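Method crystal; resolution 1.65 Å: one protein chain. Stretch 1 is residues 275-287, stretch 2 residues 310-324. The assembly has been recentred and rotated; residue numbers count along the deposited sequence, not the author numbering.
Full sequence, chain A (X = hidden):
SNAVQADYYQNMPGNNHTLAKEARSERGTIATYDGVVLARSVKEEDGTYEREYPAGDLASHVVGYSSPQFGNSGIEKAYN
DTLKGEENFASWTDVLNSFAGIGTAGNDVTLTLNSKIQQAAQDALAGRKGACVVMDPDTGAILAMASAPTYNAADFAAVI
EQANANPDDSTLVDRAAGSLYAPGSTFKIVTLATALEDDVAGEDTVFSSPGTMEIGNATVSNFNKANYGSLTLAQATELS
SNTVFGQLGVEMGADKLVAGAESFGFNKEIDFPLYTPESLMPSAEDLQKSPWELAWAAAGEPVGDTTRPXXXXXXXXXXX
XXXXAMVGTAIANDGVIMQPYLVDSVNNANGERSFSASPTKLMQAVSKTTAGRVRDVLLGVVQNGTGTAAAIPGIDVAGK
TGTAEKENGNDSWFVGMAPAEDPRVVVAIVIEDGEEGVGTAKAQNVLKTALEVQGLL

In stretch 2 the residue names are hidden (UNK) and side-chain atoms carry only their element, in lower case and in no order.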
# COMPACT_ATOMS: atom_id res chain seq x y z
N TYR A 275 -7.21 7.37 9.42
CA TYR A 275 -7.55 8.19 8.28
C TYR A 275 -6.90 7.65 7.03
O TYR A 275 -5.69 7.45 6.99
CB TYR A 275 -7.08 9.62 8.49
CG TYR A 275 -7.22 10.44 7.24
CD1 TYR A 275 -8.47 10.82 6.78
CD2 TYR A 275 -6.11 10.81 6.50
CE1 TYR A 275 -8.61 11.56 5.61
CE2 TYR A 275 -6.24 11.55 5.33
CZ TYR A 275 -7.49 11.92 4.90
OH TYR A 275 -7.63 12.66 3.75
N THR A 276 -7.72 7.42 6.01
CA THR A 276 -7.21 6.94 4.73
C THR A 276 -7.95 7.69 3.62
O THR A 276 -9.17 7.56 3.48
CB THR A 276 -7.45 5.43 4.55
OG1 THR A 276 -6.94 4.71 5.68
CG2 THR A 276 -6.77 4.92 3.30
N PRO A 277 -7.22 8.52 2.85
CA PRO A 277 -7.90 9.24 1.78
C PRO A 277 -8.34 8.28 0.68
O PRO A 277 -7.69 7.27 0.43
CB PRO A 277 -6.81 10.19 1.25
CG PRO A 277 -5.51 9.48 1.57
CD PRO A 277 -5.77 8.76 2.88
N GLU A 278 -9.45 8.61 0.04
CA GLU A 278 -9.93 7.85 -1.11
C GLU A 278 -8.85 7.85 -2.20
O GLU A 278 -8.29 8.91 -2.51
CB GLU A 278 -11.18 8.56 -1.63
CG GLU A 278 -11.98 7.82 -2.65
CD GLU A 278 -13.21 8.61 -3.08
OE1 GLU A 278 -13.48 9.67 -2.47
OE2 GLU A 278 -13.89 8.20 -4.03
N SER A 279 -8.55 6.68 -2.77
CA SER A 279 -7.66 6.63 -3.94
C SER A 279 -8.46 7.10 -5.15
O SER A 279 -9.67 6.89 -5.21
CB SER A 279 -7.12 5.21 -4.14
OG SER A 279 -6.25 4.85 -3.08
N LEU A 280 -7.79 7.76 -6.09
CA LEU A 280 -8.50 8.53 -7.11
C LEU A 280 -8.18 8.12 -8.54
O LEU A 280 -7.04 7.78 -8.86
CB LEU A 280 -8.17 10.02 -6.94
CG LEU A 280 -8.44 10.60 -5.56
CD1 LEU A 280 -7.94 12.04 -5.46
CD2 LEU A 280 -9.91 10.53 -5.30
N MSE A 281 -9.22 8.17 -9.38
CA MSE A 281 -9.09 8.01 -10.83
C MSE A 281 -9.89 9.11 -11.51
O MSE A 281 -10.93 9.52 -11.00
CB MSE A 281 -9.64 6.66 -11.30
CG MSE A 281 -8.66 5.52 -11.25
SE MSE A 281 -7.16 5.66 -12.50
CE MSE A 281 -7.92 5.15 -14.21
N PRO A 282 -9.42 9.58 -12.67
CA PRO A 282 -10.23 10.57 -13.38
C PRO A 282 -11.54 9.95 -13.86
O PRO A 282 -11.65 8.73 -13.93
CB PRO A 282 -9.37 10.93 -14.60
CG PRO A 282 -7.99 10.53 -14.24
CD PRO A 282 -8.13 9.34 -13.32
N SER A 283 -12.51 10.80 -14.20
CA SER A 283 -13.75 10.31 -14.78
C SER A 283 -13.45 9.79 -16.18
O SER A 283 -12.49 10.22 -16.82
CB SER A 283 -14.79 11.44 -14.85
OG SER A 283 -14.41 12.44 -15.78
N ALA A 284 -14.27 8.86 -16.66
CA ALA A 284 -14.14 8.38 -18.03
C ALA A 284 -14.32 9.54 -19.00
O ALA A 284 -13.67 9.59 -20.04
CB ALA A 284 -15.13 7.28 -18.31
N GLU A 285 -15.20 10.48 -18.64
CA GLU A 285 -15.44 11.66 -19.47
C GLU A 285 -14.18 12.50 -19.68
O GLU A 285 -13.89 12.91 -20.80
CB GLU A 285 -16.55 12.53 -18.86
CG GLU A 285 -17.97 12.02 -19.11
CD GLU A 285 -19.03 12.91 -18.48
OE1 GLU A 285 -18.67 13.88 -17.78
OE2 GLU A 285 -20.23 12.65 -18.70
N ASP A 286 -13.43 12.75 -18.61
CA ASP A 286 -12.17 13.48 -18.72
C ASP A 286 -11.09 12.71 -19.49
O ASP A 286 -10.36 13.30 -20.29
CB ASP A 286 -11.65 13.92 -17.34
CG ASP A 286 -12.32 15.19 -16.84
OD1 ASP A 286 -12.77 16.00 -17.68
OD2 ASP A 286 -12.41 15.39 -15.61
N LEU A 287 -10.98 11.41 -19.27
CA LEU A 287 -9.97 10.63 -19.98
C LEU A 287 -10.27 10.51 -21.46
O LEU A 287 -9.35 10.39 -22.28
CB LEU A 287 -9.83 9.24 -19.37
CG LEU A 287 -9.04 9.18 -18.07
CD1 LEU A 287 -8.80 7.73 -17.65
CD2 LEU A 287 -7.74 9.92 -18.26
N UNK A 310 -12.02 24.64 -14.14
CA UNK A 310 -13.11 23.94 -14.78
C UNK A 310 -12.98 22.43 -14.85
O UNK A 310 -13.92 21.76 -15.26
N UNK A 311 -11.83 21.87 -14.46
CA UNK A 311 -11.69 20.42 -14.50
C UNK A 311 -12.55 19.77 -13.41
O UNK A 311 -12.48 20.16 -12.24
n UNK A 311 -7.89 16.10 -16.33
c UNK A 311 -10.11 18.46 -14.37
c UNK A 311 -8.69 18.00 -14.40
c UNK A 311 -8.24 15.69 -15.12
c UNK A 311 -10.24 19.98 -14.38
n UNK A 311 -8.61 16.56 -14.19
n UNK A 311 -8.21 14.39 -14.81
N UNK A 312 -13.37 18.80 -13.81
CA UNK A 312 -14.37 18.22 -12.92
C UNK A 312 -13.84 17.09 -12.04
O UNK A 312 -14.29 16.92 -10.91
c UNK A 312 -16.17 18.72 -14.67
c UNK A 312 -17.29 18.14 -15.52
c UNK A 312 -15.56 17.69 -13.73
o UNK A 312 -18.10 18.93 -16.06
o UNK A 312 -17.35 16.90 -15.66
N UNK A 313 -12.89 16.33 -12.56
CA UNK A 313 -12.44 15.13 -11.85
C UNK A 313 -10.96 15.21 -11.47
O UNK A 313 -10.23 16.03 -12.02
c UNK A 313 -12.74 13.89 -12.70
o UNK A 313 -11.82 13.76 -13.78
N UNK A 314 -10.52 14.39 -10.50
CA UNK A 314 -9.11 14.47 -10.11
C UNK A 314 -8.19 13.86 -11.16
O UNK A 314 -8.67 13.19 -12.07
c UNK A 314 -9.05 13.63 -8.83
c UNK A 314 -10.17 12.67 -8.97
c UNK A 314 -11.26 13.42 -9.67
N UNK A 315 -6.89 14.12 -11.03
CA UNK A 315 -5.89 13.38 -11.78
C UNK A 315 -5.78 12.00 -11.16
O UNK A 315 -6.06 11.81 -9.98
c UNK A 315 -4.54 14.10 -11.73
N UNK A 316 -5.35 11.02 -11.94
CA UNK A 316 -5.14 9.71 -11.36
C UNK A 316 -4.41 8.83 -12.33
O UNK A 316 -4.26 9.20 -13.49
N UNK A 317 -3.99 7.65 -11.87
CA UNK A 317 -4.27 7.16 -10.51
C UNK A 317 -3.44 7.80 -9.40
O UNK A 317 -2.26 8.12 -9.60
c UNK A 317 -3.90 5.68 -10.61
c UNK A 317 -2.84 5.63 -11.69
c UNK A 317 -3.28 6.65 -12.69
N UNK A 318 -4.07 7.99 -8.25
CA UNK A 318 -3.35 8.35 -7.03
C UNK A 318 -3.83 7.36 -5.99
O UNK A 318 -5.03 7.15 -5.83
o UNK A 318 -4.68 12.88 -7.65
c UNK A 318 -3.47 10.82 -7.61
c UNK A 318 -3.82 12.20 -7.10
n UNK A 318 -3.15 12.61 -6.03
c UNK A 318 -3.72 9.75 -6.57
N UNK A 319 -2.90 6.76 -5.26
CA UNK A 319 -3.29 5.68 -4.37
C UNK A 319 -2.55 5.77 -3.05
O UNK A 319 -1.43 6.28 -2.99
c UNK A 319 -2.98 4.34 -5.02
N UNK A 320 -3.17 5.23 -2.01
CA UNK A 320 -2.43 5.01 -0.77
C UNK A 320 -1.60 3.74 -0.87
O UNK A 320 -1.85 2.91 -1.73
c UNK A 320 -3.38 4.89 0.42
o UNK A 320 -4.30 3.81 0.20
c UNK A 320 -4.15 6.16 0.62
N UNK A 321 -0.63 3.58 0.01
CA UNK A 321 0.15 2.35 0.02
C UNK A 321 -0.76 1.18 0.40
O UNK A 321 -0.65 0.07 -0.14
c UNK A 321 1.36 2.46 0.96
c UNK A 321 2.18 1.16 0.95
c UNK A 321 2.22 3.65 0.53
N UNK A 322 -1.71 1.44 1.30
CA UNK A 322 -2.72 0.45 1.66
C UNK A 322 -3.51 -0.02 0.44
O UNK A 322 -3.71 -1.22 0.25
c UNK A 322 -4.35 -1.22 3.69
c UNK A 322 -5.72 0.85 4.15
c UNK A 322 -3.66 1.02 2.72
c UNK A 322 -4.83 0.14 3.13
N UNK A 323 -3.92 0.93 -0.41
CA UNK A 323 -4.64 0.59 -1.63
C UNK A 323 -3.78 -0.29 -2.54
O UNK A 323 -4.27 -1.27 -3.10
o UNK A 323 -7.71 0.81 -3.02
c UNK A 323 -5.57 1.56 -3.82
c UNK A 323 -6.83 0.70 -3.90
c UNK A 323 -5.09 1.83 -2.39
o UNK A 323 -6.95 -0.09 -4.86
N UNK A 324 -2.51 0.04 -2.68
CA UNK A 324 -1.65 -0.79 -3.53
C UNK A 324 -1.44 -2.19 -2.96
O UNK A 324 -1.32 -3.15 -3.70
c UNK A 324 -0.32 -0.09 -3.87
c UNK A 324 -0.78 -0.32 -7.17
c UNK A 324 -0.51 1.21 -4.63
se UNK A 324 -1.72 1.06 -6.17
O HOH W 1 -7.05 4.70 -0.48
O HOH W 2 -15.75 14.74 -15.08
O HOH W 3 -13.54 18.43 -16.77

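Position 310 has no side-chain atoms and touches nothing on stretch 1. Its backbone angles, phi 93° and psi -7°, would jam a CB against the preceding carbonyl, so it is glycine, G310. Position 311 carries three carbons, a nitrogen, then a carbon bearing two more nitrogens: arginine, R311. Its extended chain turns back on its own stretch, NE donating to the O of position 313 (2.8 Å) and NH2 to the O of position 314 (3.0 Å). The CB of P282 lies at the guanidinium edge, while OD2 of D286 sits over one face, 4.2 Å from NE, where no N-H points at it.

Position 312 has three carbons, the third holding two oxygens, with its backbone N kept to a water. Both terminal atoms are oxygens, so this is glutamate and not glutamine: E312. Its OE1 accepts from a second water (O of water 2 to OE1 of E312, 2.7 Å), as a glutamine carbonyl could also do. Its OE1 comes 3.9 Å from OE1 of E285, like charges at the exposed margin. Position 313 is one carbon and one oxygen, serine, S313. Its OG accepts from N of S283 (3.1 Å) and donates to OD2 of D286 (2.5 Å), thereby reaching the start of the helix that S283 caps through its own OG, 3.0 Å from N of D286.

At position 314 three carbons close onto the backbone nitrogen: proline, P314, whose CB packs 3.9 Å from CD1 of L280. Position 315 has a single carbon pointing away from stretch 1, alanine, A315. Position 316 has none, and an ideal CB would lie 2.5 Å from O of L280 and 2.8 Å from CA of M281; only glycine, G316, lets the chains come this close. Position 317 is another three-carbon ring, preceded by a cis peptide: P317. Its CB meets SE of M281 at 3.8 Å, and its CA makes a CA-H...O contact with O of L280 (3.3 Å).

Position 318 shows three carbons, the third with one oxygen and one nitrogen, glutamine, Q318. Its backbone does the pairing: N of L280 to O of Q318, 2.8 Å, and N of Q318 to O of L280, 3.0 Å. Position 319, one carbon, is alanine, A319; its CA lies 3.3 Å from OG of S279. Position 320 has a carbon bearing one oxygen and one carbon, threonine, T320. Its N donates to OG of S279 (3.3 Å), CG2 packs against P277 and T276, and OG1 caps the next helix at N of position 323 (3.0 Å).

Position 321, three carbons forked at the first, is valine, V321, out of reach. Position 322, four carbons forked at the second, is leucine, L322, near CG2 of T276. Position 323, three carbons ending in two oxygens, is glutamate, E323, its CB 3.3 Å from OG of S279. Position 324, two carbons, selenium and a carbon, is selenomethionine, M324, beyond contact.

The contact hinges on one antiparallel bridge, fitted closely by G316, with serine hydroxyls binding backbone nitrogens to both sides of it.

Stretch 2 310-324: GRESPAGPQATVLEM
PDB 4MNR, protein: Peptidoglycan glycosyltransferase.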